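Local coordinates for OBG-type G domain-containing protein (Pyrococcus horikoshii, PDB 2E87), which binds GDP in this crystal and is probably a GTP-binding protein of the NOG1 branch of the Obg-type GTPases, its cellular role being unknown, at residues 196-200 / 235-240; 77-82 / 160-165; 49-54 / 129-133; 13-18 / 140-144. All coordinates share one frame. Numbering follows the deposited sequence.

Interaction 1. Residues 196-200 / 235-240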
loop_
_atom_site.group_PDB
_atom_site.type_symbol
_atom_site.label_atom_id
_atom_site.label_comp_id
_atom_site.label_asym_id
_atom_site.label_seq_id
_atom_site.Cartn_x
_atom_site.Cartn_y
_atom_site.Cartn_z
ATOM N N SER A 196 -4.272 5.189 -9.267
ATOM C CA SER A 196 -3.858 6.395 -8.576
ATOM C C SER A 196 -2.401 6.209 -8.232
ATOM O O SER A 196 -1.972 5.094 -7.950
ATOM C CB SER A 196 -4.657 6.578 -7.294
ATOM O OG SER A 196 -5.992 6.933 -7.594
ATOM N N TYR A 197 -1.619 7.274 -8.277
ATOM C CA TYR A 197 -0.227 7.128 -7.914
ATOM C C TYR A 197 0.291 8.381 -7.228
ATOM O O TYR A 197 0.112 9.493 -7.724
ATOM C CB TYR A 197 0.622 6.818 -9.136
ATOM C CG TYR A 197 1.890 6.101 -8.775
ATOM C CD1 TYR A 197 1.994 4.710 -8.886
ATOM C CD2 TYR A 197 2.992 6.813 -8.299
ATOM C CE1 TYR A 197 3.176 4.050 -8.534
ATOM C CE2 TYR A 197 4.164 6.173 -7.947
ATOM C CZ TYR A 197 4.260 4.797 -8.070
ATOM O OH TYR A 197 5.459 4.206 -7.767
ATOM N N PRO A 198 0.937 8.217 -6.067
ATOM C CA PRO A 198 1.479 9.356 -5.317
ATOM C C PRO A 198 2.335 10.283 -6.180
ATOM O O PRO A 198 3.185 9.822 -6.942
ATOM C CB PRO A 198 2.280 8.678 -4.218
ATOM C CG PRO A 198 1.457 7.443 -3.948
ATOM C CD PRO A 198 1.160 6.955 -5.340
ATOM N N PHE A 199 2.094 11.587 -6.069
ATOM C CA PHE A 199 2.841 12.608 -6.819
ATOM C C PHE A 199 2.558 12.688 -8.318
ATOM O O PHE A 199 3.381 13.185 -9.091
ATOM C CB PHE A 199 4.352 12.447 -6.593
ATOM C CG PHE A 199 4.752 12.569 -5.159
ATOM C CD1 PHE A 199 4.678 11.476 -4.310
ATOM C CD2 PHE A 199 5.126 13.796 -4.634
ATOM C CE1 PHE A 199 4.965 11.602 -2.958
ATOM C CE2 PHE A 199 5.416 13.937 -3.285
ATOM C CZ PHE A 199 5.333 12.839 -2.441
ATOM N N THR A 200 1.407 12.184 -8.741
ATOM C CA THR A 200 1.064 12.277 -10.150
ATOM C C THR A 200 -0.202 13.103 -10.219
ATOM O O THR A 200 -0.995 13.144 -9.268
ATOM C CB THR A 200 0.802 10.906 -10.831
ATOM O OG1 THR A 200 -0.363 10.293 -10.259
ATOM C CG2 THR A 200 2.012 9.995 -10.691
ATOM N N ILE A 235 11.170 12.337 -0.982
ATOM C CA ILE A 235 9.944 11.572 -0.837
ATOM C C ILE A 235 9.359 11.146 -2.199
ATOM O O ILE A 235 9.139 9.956 -2.439
ATOM C CB ILE A 235 8.897 12.371 -0.033
ATOM C CG1 ILE A 235 7.667 11.503 0.223
ATOM C CG2 ILE A 235 8.539 13.660 -0.766
ATOM C CD1 ILE A 235 6.493 12.268 0.813
ATOM N N GLU A 236 9.117 12.102 -3.093
ATOM C CA GLU A 236 8.566 11.760 -4.397
ATOM C C GLU A 236 9.557 10.867 -5.111
ATOM O O GLU A 236 9.200 10.073 -5.968
ATOM C CB GLU A 236 8.268 13.018 -5.212
ATOM C CG GLU A 236 9.336 14.066 -5.156
ATOM C CD GLU A 236 8.857 15.388 -5.712
ATOM O OE1 GLU A 236 7.826 15.900 -5.219
ATOM O OE2 GLU A 236 9.511 15.919 -6.636
ATOM N N LYS A 237 10.810 10.985 -4.719
ATOM C CA LYS A 237 11.866 10.175 -5.288
ATOM C C LYS A 237 11.650 8.728 -4.813
ATOM O O LYS A 237 11.830 7.769 -5.578
ATOM C CB LYS A 237 13.197 10.711 -4.781
ATOM C CG LYS A 237 14.417 10.433 -5.614
ATOM C CD LYS A 237 15.489 11.445 -5.196
ATOM C CE LYS A 237 16.755 11.375 -6.036
ATOM N NZ LYS A 237 17.719 12.455 -5.636
ATOM N N GLN A 238 11.271 8.576 -3.545
ATOM C CA GLN A 238 11.031 7.255 -2.980
ATOM C C GLN A 238 9.800 6.643 -3.666
ATOM O O GLN A 238 9.762 5.441 -3.920
ATOM C CB GLN A 238 10.793 7.360 -1.468
ATOM C CG GLN A 238 10.797 6.026 -0.697
ATOM C CD GLN A 238 10.144 6.134 0.689
ATOM O OE1 GLN A 238 9.824 7.232 1.145
ATOM N NE2 GLN A 238 9.951 4.994 1.359
ATOM N N ALA A 239 8.808 7.480 -3.966
ATOM C CA ALA A 239 7.576 7.044 -4.623
ATOM C C ALA A 239 7.837 6.551 -6.043
ATOM O O ALA A 239 7.206 5.595 -6.517
ATOM C CB ALA A 239 6.572 8.186 -4.663
ATOM N N ILE A 240 8.761 7.228 -6.719
ATOM C CA ILE A 240 9.142 6.895 -8.088
ATOM C C ILE A 240 9.966 5.625 -8.073
ATOM O O ILE A 240 9.696 4.690 -8.827
ATOM C CB ILE A 240 10.001 8.016 -8.712
ATOM C CG1 ILE A 240 9.159 9.274 -8.906
ATOM C CG2 ILE A 240 10.610 7.552 -10.025
ATOM C CD1 ILE A 240 10.009 10.520 -9.135
#

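Interaction 2. Residues 77-82 / 160-165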
loop_
_atom_site.group_PDB
_atom_site.type_symbol
_atom_site.label_atom_id
_atom_site.label_comp_id
_atom_site.label_asym_id
_atom_site.label_seq_id
_atom_site.Cartn_x
_atom_site.Cartn_y
_atom_site.Cartn_z
ATOM N N PHE A 77 6.506 -3.294 -2.789
ATOM C CA PHE A 77 5.986 -2.131 -3.489
ATOM C C PHE A 77 5.016 -1.353 -2.604
ATOM O O PHE A 77 5.119 -0.134 -2.503
ATOM C CB PHE A 77 5.304 -2.568 -4.794
ATOM C CG PHE A 77 4.556 -1.470 -5.492
ATOM C CD1 PHE A 77 5.237 -0.425 -6.113
ATOM C CD2 PHE A 77 3.159 -1.476 -5.514
ATOM C CE1 PHE A 77 4.542 0.602 -6.749
ATOM C CE2 PHE A 77 2.450 -0.452 -6.148
ATOM C CZ PHE A 77 3.151 0.594 -6.770
ATOM N N TYR A 78 4.078 -2.055 -1.969
ATOM C CA TYR A 78 3.120 -1.391 -1.086
ATOM C C TYR A 78 3.801 -0.904 0.199
ATOM O O TYR A 78 3.432 0.133 0.753
ATOM C CB TYR A 78 1.944 -2.307 -0.751
ATOM C CG TYR A 78 0.860 -2.320 -1.810
ATOM C CD1 TYR A 78 0.508 -1.154 -2.474
ATOM C CD2 TYR A 78 0.171 -3.484 -2.130
ATOM C CE1 TYR A 78 -0.483 -1.128 -3.421
ATOM C CE2 TYR A 78 -0.846 -3.471 -3.096
ATOM C CZ TYR A 78 -1.162 -2.281 -3.733
ATOM O OH TYR A 78 -2.160 -2.218 -4.673
ATOM N N GLN A 79 4.799 -1.636 0.672
ATOM C CA GLN A 79 5.502 -1.192 1.868
ATOM C C GLN A 79 6.123 0.161 1.550
ATOM O O GLN A 79 6.109 1.088 2.355
ATOM C CB GLN A 79 6.587 -2.186 2.251
ATOM C CG GLN A 79 6.049 -3.393 2.981
ATOM C CD GLN A 79 7.123 -4.407 3.289
ATOM O OE1 GLN A 79 8.222 -4.061 3.728
ATOM N NE2 GLN A 79 6.811 -5.674 3.065
ATOM N N GLU A 80 6.644 0.278 0.343
ATOM C CA GLU A 80 7.268 1.525 -0.061
ATOM C C GLU A 80 6.231 2.659 -0.189
ATOM O O GLU A 80 6.422 3.753 0.343
ATOM C CB GLU A 80 8.022 1.296 -1.371
ATOM C CG GLU A 80 9.225 2.153 -1.559
ATOM C CD GLU A 80 10.176 2.098 -0.386
ATOM O OE1 GLU A 80 10.429 1.008 0.158
ATOM O OE2 GLU A 80 10.690 3.163 -0.013
ATOM N N LEU A 81 5.118 2.416 -0.867
ATOM C CA LEU A 81 4.147 3.478 -1.000
ATOM C C LEU A 81 3.430 3.794 0.309
ATOM O O LEU A 81 3.043 4.935 0.532
ATOM C CB LEU A 81 3.152 3.170 -2.112
ATOM C CG LEU A 81 3.756 3.130 -3.516
ATOM C CD1 LEU A 81 2.641 3.040 -4.500
ATOM C CD2 LEU A 81 4.560 4.362 -3.794
ATOM N N VAL A 82 3.243 2.798 1.168
ATOM C CA VAL A 82 2.614 3.033 2.467
ATOM C C VAL A 82 3.495 4.034 3.235
ATOM O O VAL A 82 3.012 4.979 3.855
ATOM C CB VAL A 82 2.511 1.727 3.306
ATOM C CG1 VAL A 82 2.312 2.060 4.797
ATOM C CG2 VAL A 82 1.345 0.879 2.801
ATOM N N LEU A 160 -3.953 4.024 -2.587
ATOM C CA LEU A 160 -2.832 3.207 -3.032
ATOM C C LEU A 160 -3.108 2.779 -4.458
ATOM O O LEU A 160 -4.239 2.507 -4.825
ATOM C CB LEU A 160 -2.670 1.961 -2.164
ATOM C CG LEU A 160 -1.975 2.172 -0.823
ATOM C CD1 LEU A 160 -2.031 0.873 -0.027
ATOM C CD2 LEU A 160 -0.537 2.624 -1.053
ATOM N N PRO A 161 -2.068 2.718 -5.285
ATOM C CA PRO A 161 -2.238 2.306 -6.680
ATOM C C PRO A 161 -2.876 0.921 -6.734
ATOM O O PRO A 161 -2.339 -0.022 -6.158
ATOM C CB PRO A 161 -0.810 2.247 -7.202
ATOM C CG PRO A 161 -0.060 3.140 -6.298
ATOM C CD PRO A 161 -0.647 2.894 -4.956
ATOM N N VAL A 162 -4.012 0.802 -7.411
ATOM C CA VAL A 162 -4.691 -0.492 -7.565
ATOM C C VAL A 162 -4.076 -1.224 -8.773
ATOM O O VAL A 162 -4.471 -0.988 -9.915
ATOM C CB VAL A 162 -6.212 -0.296 -7.818
ATOM C CG1 VAL A 162 -6.848 -1.606 -8.298
ATOM C CG2 VAL A 162 -6.896 0.188 -6.549
ATOM N N VAL A 163 -3.102 -2.098 -8.521
ATOM C CA VAL A 163 -2.441 -2.847 -9.592
ATOM C C VAL A 163 -2.116 -4.275 -9.177
ATOM O O VAL A 163 -2.089 -4.600 -7.987
ATOM C CB VAL A 163 -1.132 -2.167 -10.032
ATOM C CG1 VAL A 163 -1.437 -0.876 -10.713
ATOM C CG2 VAL A 163 -0.255 -1.918 -8.839
ATOM N N ASP A 164 -1.867 -5.125 -10.166
ATOM C CA ASP A 164 -1.555 -6.522 -9.906
ATOM C C ASP A 164 -0.121 -6.626 -9.444
ATOM O O ASP A 164 0.794 -6.152 -10.118
ATOM C CB ASP A 164 -1.754 -7.369 -11.173
ATOM C CG ASP A 164 -1.833 -8.862 -10.870
ATOM O OD1 ASP A 164 -0.875 -9.398 -10.271
ATOM O OD2 ASP A 164 -2.852 -9.499 -11.230
ATOM N N LEU A 165 0.085 -7.266 -8.303
ATOM C CA LEU A 165 1.426 -7.392 -7.775
ATOM C C LEU A 165 2.097 -8.746 -7.942
ATOM O O LEU A 165 3.221 -8.930 -7.484
ATOM C CB LEU A 165 1.434 -6.993 -6.306
ATOM C CG LEU A 165 0.914 -5.577 -6.076
ATOM C CD1 LEU A 165 1.166 -5.207 -4.641
ATOM C CD2 LEU A 165 1.618 -4.592 -6.989
#

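Interaction 3. Residues 49-54 / 129-133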
loop_
_atom_site.group_PDB
_atom_site.type_symbol
_atom_site.label_atom_id
_atom_site.label_comp_id
_atom_site.label_asym_id
_atom_site.label_seq_id
_atom_site.Cartn_x
_atom_site.Cartn_y
_atom_site.Cartn_z
ATOM N N ARG A 49 -19.096 -3.742 36.078
ATOM C CA ARG A 49 -18.766 -2.525 35.356
ATOM C C ARG A 49 -17.306 -2.542 34.933
ATOM O O ARG A 49 -16.987 -2.252 33.776
ATOM C CB ARG A 49 -19.011 -1.291 36.214
ATOM C CG ARG A 49 -20.455 -0.948 36.453
ATOM C CD ARG A 49 -20.558 0.473 37.004
ATOM N NE ARG A 49 -21.942 0.912 37.167
ATOM C CZ ARG A 49 -22.728 0.538 38.168
ATOM N NH1 ARG A 49 -22.263 -0.274 39.105
ATOM N NH2 ARG A 49 -23.987 0.956 38.217
ATOM N N VAL A 50 -16.417 -2.880 35.863
ATOM C CA VAL A 50 -14.994 -2.911 35.546
ATOM C C VAL A 50 -14.688 -3.863 34.393
ATOM O O VAL A 50 -13.866 -3.558 33.535
ATOM C CB VAL A 50 -14.163 -3.301 36.778
ATOM C CG1 VAL A 50 -12.746 -3.641 36.364
ATOM C CG2 VAL A 50 -14.152 -2.156 37.762
ATOM N N ARG A 51 -15.367 -5.003 34.354
ATOM C CA ARG A 51 -15.137 -5.971 33.290
ATOM C C ARG A 51 -15.721 -5.536 31.961
ATOM O O ARG A 51 -15.132 -5.787 30.914
ATOM C CB ARG A 51 -15.724 -7.341 33.649
ATOM C CG ARG A 51 -15.114 -7.994 34.860
ATOM C CD ARG A 51 -15.190 -9.502 34.723
ATOM N NE ARG A 51 -14.878 -10.182 35.976
ATOM C CZ ARG A 51 -15.736 -10.316 36.984
ATOM N NH1 ARG A 51 -16.966 -9.817 36.883
ATOM N NH2 ARG A 51 -15.364 -10.948 38.092
ATOM N N THR A 52 -16.891 -4.906 32.001
ATOM C CA THR A 52 -17.542 -4.465 30.781
ATOM C C THR A 52 -16.738 -3.338 30.128
ATOM O O THR A 52 -16.551 -3.324 28.912
ATOM C CB THR A 52 -18.998 -4.004 31.064
ATOM O OG1 THR A 52 -19.685 -5.025 31.795
ATOM C CG2 THR A 52 -19.752 -3.757 29.755
ATOM N N VAL A 53 -16.251 -2.391 30.924
ATOM C CA VAL A 53 -15.458 -1.308 30.353
ATOM C C VAL A 53 -14.215 -1.908 29.747
ATOM O O VAL A 53 -13.838 -1.578 28.635
ATOM C CB VAL A 53 -15.019 -0.278 31.403
ATOM C CG1 VAL A 53 -13.942 0.663 30.808
ATOM C CG2 VAL A 53 -16.225 0.519 31.860
ATOM N N SER A 54 -13.584 -2.807 30.481
ATOM C CA SER A 54 -12.370 -3.438 29.991
ATOM C C SER A 54 -12.584 -4.179 28.676
ATOM O O SER A 54 -11.788 -4.044 27.747
ATOM C CB SER A 54 -11.813 -4.400 31.035
ATOM O OG SER A 54 -10.586 -4.947 30.597
ATOM N N ARG A 129 -13.933 1.492 41.684
ATOM C CA ARG A 129 -14.484 1.501 40.324
ATOM C C ARG A 129 -14.176 2.871 39.710
ATOM O O ARG A 129 -13.790 2.985 38.543
ATOM C CB ARG A 129 -16.012 1.330 40.296
ATOM C CG ARG A 129 -16.630 2.141 39.136
ATOM C CD ARG A 129 -18.140 2.199 39.083
ATOM N NE ARG A 129 -18.752 2.677 40.319
ATOM C CZ ARG A 129 -18.644 3.910 40.802
ATOM N NH1 ARG A 129 -17.939 4.842 40.162
ATOM N NH2 ARG A 129 -19.246 4.203 41.948
ATOM N N ARG A 130 -14.388 3.911 40.510
ATOM C CA ARG A 130 -14.160 5.266 40.063
ATOM C C ARG A 130 -12.708 5.444 39.610
ATOM O O ARG A 130 -12.443 6.088 38.594
ATOM C CB ARG A 130 -14.507 6.237 41.183
ATOM C CG ARG A 130 -14.821 7.640 40.707
ATOM C CD ARG A 130 -15.157 8.541 41.890
ATOM N NE ARG A 130 -16.323 8.057 42.629
ATOM C CZ ARG A 130 -16.382 7.930 43.954
ATOM N NH1 ARG A 130 -15.335 8.247 44.709
ATOM N NH2 ARG A 130 -17.486 7.473 44.526
ATOM N N GLN A 131 -11.772 4.849 40.343
ATOM C CA GLN A 131 -10.367 4.962 39.974
ATOM C C GLN A 131 -10.081 4.267 38.657
ATOM O O GLN A 131 -9.355 4.795 37.822
ATOM C CB GLN A 131 -9.460 4.355 41.045
ATOM C CG GLN A 131 -9.366 5.145 42.329
ATOM C CD GLN A 131 -8.289 4.595 43.240
ATOM O OE1 GLN A 131 -7.109 4.574 42.872
ATOM N NE2 GLN A 131 -8.686 4.135 44.428
ATOM N N PHE A 132 -10.641 3.074 38.488
ATOM C CA PHE A 132 -10.436 2.299 37.270
ATOM C C PHE A 132 -10.934 3.114 36.068
ATOM O O PHE A 132 -10.204 3.299 35.093
ATOM C CB PHE A 132 -11.167 0.955 37.371
ATOM C CG PHE A 132 -11.092 0.134 36.130
ATOM C CD1 PHE A 132 -9.930 -0.561 35.808
ATOM C CD2 PHE A 132 -12.179 0.075 35.257
ATOM C CE1 PHE A 132 -9.847 -1.311 34.623
ATOM C CE2 PHE A 132 -12.113 -0.661 34.083
ATOM C CZ PHE A 132 -10.938 -1.364 33.757
ATOM N N TYR A 133 -12.170 3.611 36.147
ATOM C CA TYR A 133 -12.724 4.432 35.079
ATOM C C TYR A 133 -11.723 5.555 34.783
ATOM O O TYR A 133 -11.341 5.776 33.636
ATOM C CB TYR A 133 -14.058 5.041 35.512
ATOM C CG TYR A 133 -15.279 4.195 35.217
ATOM C CD1 TYR A 133 -15.284 2.831 35.480
ATOM C CD2 TYR A 133 -16.443 4.772 34.691
ATOM C CE1 TYR A 133 -16.403 2.053 35.228
ATOM C CE2 TYR A 133 -17.585 3.999 34.434
ATOM C CZ TYR A 133 -17.549 2.640 34.702
ATOM O OH TYR A 133 -18.620 1.850 34.419
#

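Interaction 4. Residues 13-18 / 140-144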
loop_
_atom_site.group_PDB
_atom_site.type_symbol
_atom_site.label_atom_id
_atom_site.label_comp_id
_atom_site.label_asym_id
_atom_site.label_seq_id
_atom_site.Cartn_x
_atom_site.Cartn_y
_atom_site.Cartn_z
ATOM N N THR A 13 -12.294 7.580 18.415
ATOM C CA THR A 13 -11.422 8.479 19.179
ATOM C C THR A 13 -11.472 8.081 20.657
ATOM O O THR A 13 -12.378 7.357 21.088
ATOM C CB THR A 13 -11.853 9.975 19.058
ATOM O OG1 THR A 13 -13.135 10.167 19.670
ATOM C CG2 THR A 13 -11.937 10.389 17.603
ATOM N N ALA A 14 -10.496 8.541 21.434
ATOM C CA ALA A 14 -10.475 8.208 22.855
ATOM C C ALA A 14 -11.849 8.496 23.500
ATOM O O ALA A 14 -12.400 7.654 24.205
ATOM C CB ALA A 14 -9.370 8.993 23.559
ATOM N N ASP A 15 -12.404 9.673 23.241
ATOM C CA ASP A 15 -13.701 10.030 23.806
ATOM C C ASP A 15 -14.838 9.104 23.388
ATOM O O ASP A 15 -15.663 8.705 24.216
ATOM C CB ASP A 15 -14.084 11.460 23.430
ATOM C CG ASP A 15 -13.196 12.494 24.084
ATOM O OD1 ASP A 15 -12.674 12.216 25.189
ATOM O OD2 ASP A 15 -13.038 13.589 23.495
ATOM N N GLU A 16 -14.882 8.763 22.104
ATOM C CA GLU A 16 -15.942 7.887 21.608
ATOM C C GLU A 16 -15.823 6.509 22.240
ATOM O O GLU A 16 -16.827 5.881 22.537
ATOM C CB GLU A 16 -15.885 7.771 20.068
ATOM C CG GLU A 16 -15.932 9.112 19.346
ATOM C CD GLU A 16 -15.634 9.019 17.840
ATOM O OE1 GLU A 16 -14.819 8.160 17.424
ATOM O OE2 GLU A 16 -16.207 9.830 17.070
ATOM N N LEU A 17 -14.596 6.043 22.458
ATOM C CA LEU A 17 -14.408 4.723 23.051
ATOM C C LEU A 17 -14.811 4.772 24.511
ATOM O O LEU A 17 -15.435 3.850 25.032
ATOM C CB LEU A 17 -12.952 4.275 22.954
ATOM C CG LEU A 17 -12.643 2.925 22.298
ATOM C CD1 LEU A 17 -11.392 2.349 22.960
ATOM C CD2 LEU A 17 -13.804 1.956 22.454
ATOM N N ILE A 18 -14.442 5.859 25.173
ATOM C CA ILE A 18 -14.775 6.032 26.578
ATOM C C ILE A 18 -16.289 6.007 26.729
ATOM O O ILE A 18 -16.833 5.241 27.519
ATOM C CB ILE A 18 -14.237 7.372 27.114
ATOM C CG1 ILE A 18 -12.713 7.315 27.208
ATOM C CG2 ILE A 18 -14.845 7.675 28.473
ATOM C CD1 ILE A 18 -12.072 8.671 27.513
ATOM N N LEU A 140 -6.563 5.787 27.426
ATOM C CA LEU A 140 -7.074 6.065 26.080
ATOM C C LEU A 140 -6.714 7.465 25.607
ATOM O O LEU A 140 -6.489 7.685 24.409
ATOM C CB LEU A 140 -8.598 5.880 26.014
ATOM C CG LEU A 140 -9.077 4.448 26.240
ATOM C CD1 LEU A 140 -10.612 4.373 26.187
ATOM C CD2 LEU A 140 -8.425 3.560 25.173
ATOM N N ARG A 141 -6.680 8.424 26.530
ATOM C CA ARG A 141 -6.303 9.769 26.128
ATOM C C ARG A 141 -4.817 9.807 25.825
ATOM O O ARG A 141 -4.381 10.605 25.012
ATOM C CB ARG A 141 -6.699 10.806 27.181
ATOM C CG ARG A 141 -8.205 10.974 27.219
ATOM C CD ARG A 141 -8.677 12.068 28.137
ATOM N NE ARG A 141 -10.140 12.091 28.222
ATOM C CZ ARG A 141 -10.828 11.813 29.330
ATOM N NH1 ARG A 141 -10.181 11.489 30.449
ATOM N NH2 ARG A 141 -12.159 11.867 29.326
ATOM N N ASP A 142 -4.045 8.915 26.434
ATOM C CA ASP A 142 -2.618 8.880 26.140
ATOM C C ASP A 142 -2.406 8.533 24.654
ATOM O O ASP A 142 -1.447 8.999 24.038
ATOM C CB ASP A 142 -1.891 7.817 26.975
ATOM C CG ASP A 142 -1.795 8.172 28.449
ATOM O OD1 ASP A 142 -1.860 9.369 28.786
ATOM O OD2 ASP A 142 -1.630 7.238 29.270
ATOM N N ILE A 143 -3.292 7.709 24.084
ATOM C CA ILE A 143 -3.148 7.321 22.679
ATOM C C ILE A 143 -4.128 7.977 21.705
ATOM O O ILE A 143 -4.165 7.595 20.535
ATOM C CB ILE A 143 -3.267 5.775 22.474
ATOM C CG1 ILE A 143 -4.677 5.308 22.801
ATOM C CG2 ILE A 143 -2.255 5.041 23.337
ATOM C CD1 ILE A 143 -4.956 3.893 22.345
ATOM N N ASP A 144 -4.901 8.959 22.170
ATOM C CA ASP A 144 -5.895 9.633 21.320
ATOM C C ASP A 144 -5.281 10.195 20.020
ATOM O O ASP A 144 -5.855 10.025 18.930
ATOM C CB ASP A 144 -6.591 10.772 22.089
ATOM C CG ASP A 144 -7.867 11.264 21.394
ATOM O OD1 ASP A 144 -8.065 12.493 21.285
ATOM O OD2 ASP A 144 -8.687 10.421 20.971
HETATM O O HOH W 1 -10.991 11.916 21.674
#

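Interaction 1. Residues 196-200 / 235-240
Phe-199 lays one face of its ring over the start of the Glu-236 side chain: CB of Glu-236 sits 3.5 Å from the ring centroid, 21° off the normal, a CH-pi contact. At the edge of the ring, Phe-199 CZ meets Ile-235 CD1 at 3.5 Å, and one helical turn further on Ala-239 CB lies 3.8 Å from Phe-199 CD1. A type II turn from Tyr-197 to Thr-200 presents the ring; Thr-200 OG1 donates to Tyr-197 O at 2.7 Å, beside the weak backbone bond that closes the turn. By its place in the Obg-type G domain this loop, between strands 193-195 and 204-211, probably belongs to the first switch region and helix 234-241 to the second, elements that in related GTPases respond to the nucleotide. Pro-198 CB adds a looser contact with Ala-239 CB at 4.3 Å. Tyr-197 reaches past them, and its OH donates to Ala-239 O at 2.6 Å. The Tyr-197 side chain also touches Phe-77 of helix 76-86.

Interaction 2. Residues 77-82 / 160-165
The loop 160-165 leads from helix 144-156, in the NOG1-type helical domain, to strand 169-173 in the sheet of the G domain, and it bows out beside helix 76-86 with its concave side towards it. Two side chains one turn apart on that helix, Phe-77 and Leu-81, frame a hollow for the Pro-161 ring, whose CG is 4.1 Å from Phe-77 CZ and lies tightly against Leu-81 CD1. Leu-160 fills the next recess along: its CD2 is 3.9 Å from Leu-81 CB, its CD1 4.4 Å from Val-82 CG2, and its CB 4.0 Å from Tyr-78 CE1. At the far end of the loop, Leu-165 turns back towards the helix, with CD2 3.8 Å from Phe-77 CD2, and Val-163 CG2 closes on Phe-77 CE2 at 4.1 Å. Tyr-78 is the bump in the other direction. Its ring enters the concave side of the loop between Leu-160 and Leu-165, far enough for the phenol to reach the backbone, where Tyr-78 OH donates to Pro-161 O at 2.7 Å.

Interaction 3. Residues 49-54 / 129-133
Apolar contacts dominate. The Phe-132 ring packs against helix segment 49-54, with Val-50 CG1 over one face, 3.8 Å from the ring centroid and 9° off its normal, a well-centred CH-pi contact. Val-53 CB approaches the edge of the same ring, 4.0 Å from Phe-132 CE2, and Ser-54 CB lies 4.2 Å from Phe-132 CZ. Val-53 also meets the second ring, its CG2 3.7 Å from Tyr-133 CE1, so one valine touches both aromatic side chains. The two segments run nearly parallel, 10° between their directions, with axes 10.4 Å apart; they belong to the long helices 38-67 and 122-142 of the NOG1-type helical bundle. Helices 14-30 and 88-117 border the contact: Phe-22 stacks on Tyr-133, and Val-113 touches Val-50. The charged side chains meet through their aliphatic parts, Arg-49 CD lying 3.6 Å from Arg-129 CD and 3.5 Å from Tyr-133 OH. The polar ends of Arg-49, Arg-129 and Ser-54 find partners outside the two segments. Glu-46, one turn before Val-50, forms salt bridges with both arginines, so one carboxylate is shared by two like charges, while the Ser-54 hydroxyl is hydrogen-bonded to Glu-109 of helix 88-117.

Interaction 4. Residues 13-18 / 140-144
Thr-13 and Glu-16 form a capping box at the start of helix 14-30, in the helical bundle of the NOG1-type domain, and the junction between helices 122-142 and 144-156 completes the cap. Within the box, Thr-13 N donates to Glu-16 OE1 at 2.8 Å, and Glu-16 N returns a weak bond to Thr-13 OG1 at 3.3 Å. The first amide of the helix is served from across the contact: Ala-14 N donates to Asp-144 OD2 at 2.6 Å. The next, Asp-15 N, donates at 3.1 Å to water 1, which in turn donates to Asp-144 OD2 at 2.8 Å. One carboxylate oxygen thus accepts from two donors and supports two consecutive N-terminal amides, one directly and one through water, while Asp-144 OD1 makes a salt bridge with Arg-148. Asp-15 adds a long salt bridge, its OD1 4.0 Å from Arg-141 NE. Beneath this polar rim Leu-140 provides the apolar floor: Ala-14 CB lies 4.0 Å from Leu-140 CB, and Leu-140 CD1 is 3.9 Å from Leu-17 CD1 and 3.8 Å from Ile-18 CG1. Both Leu-17 and Leu-140 also touch Val-57 of helix 38-67. Over one face of the Arg-141 guanidinium lies Ile-18, with CD1 3.7 Å from Arg-141 NH2.

Interactions 1 and 2 sit together near the middle of the chain, where the two domains meet, their centres 11 Å apart. They touch: Tyr-197 packs on Pro-161 and Phe-77, and Gln-238 probably hydrogen-bonds Glu-80. Interaction 2 is the buried one; the other three are partly buried. Both central contacts pair a helix with a loop, and in each a tyrosine hydroxyl donates to a backbone carbonyl. Interactions 3 and 4 lie out along the bundle, centres 15 Å apart, sharing helix 122-142. Interaction 3 is nested inside the loop closed by interaction 4. Helix sides meet through rings and aliphatic groups in 3, whereas in 4 a helix start brings amides, carboxylates and water.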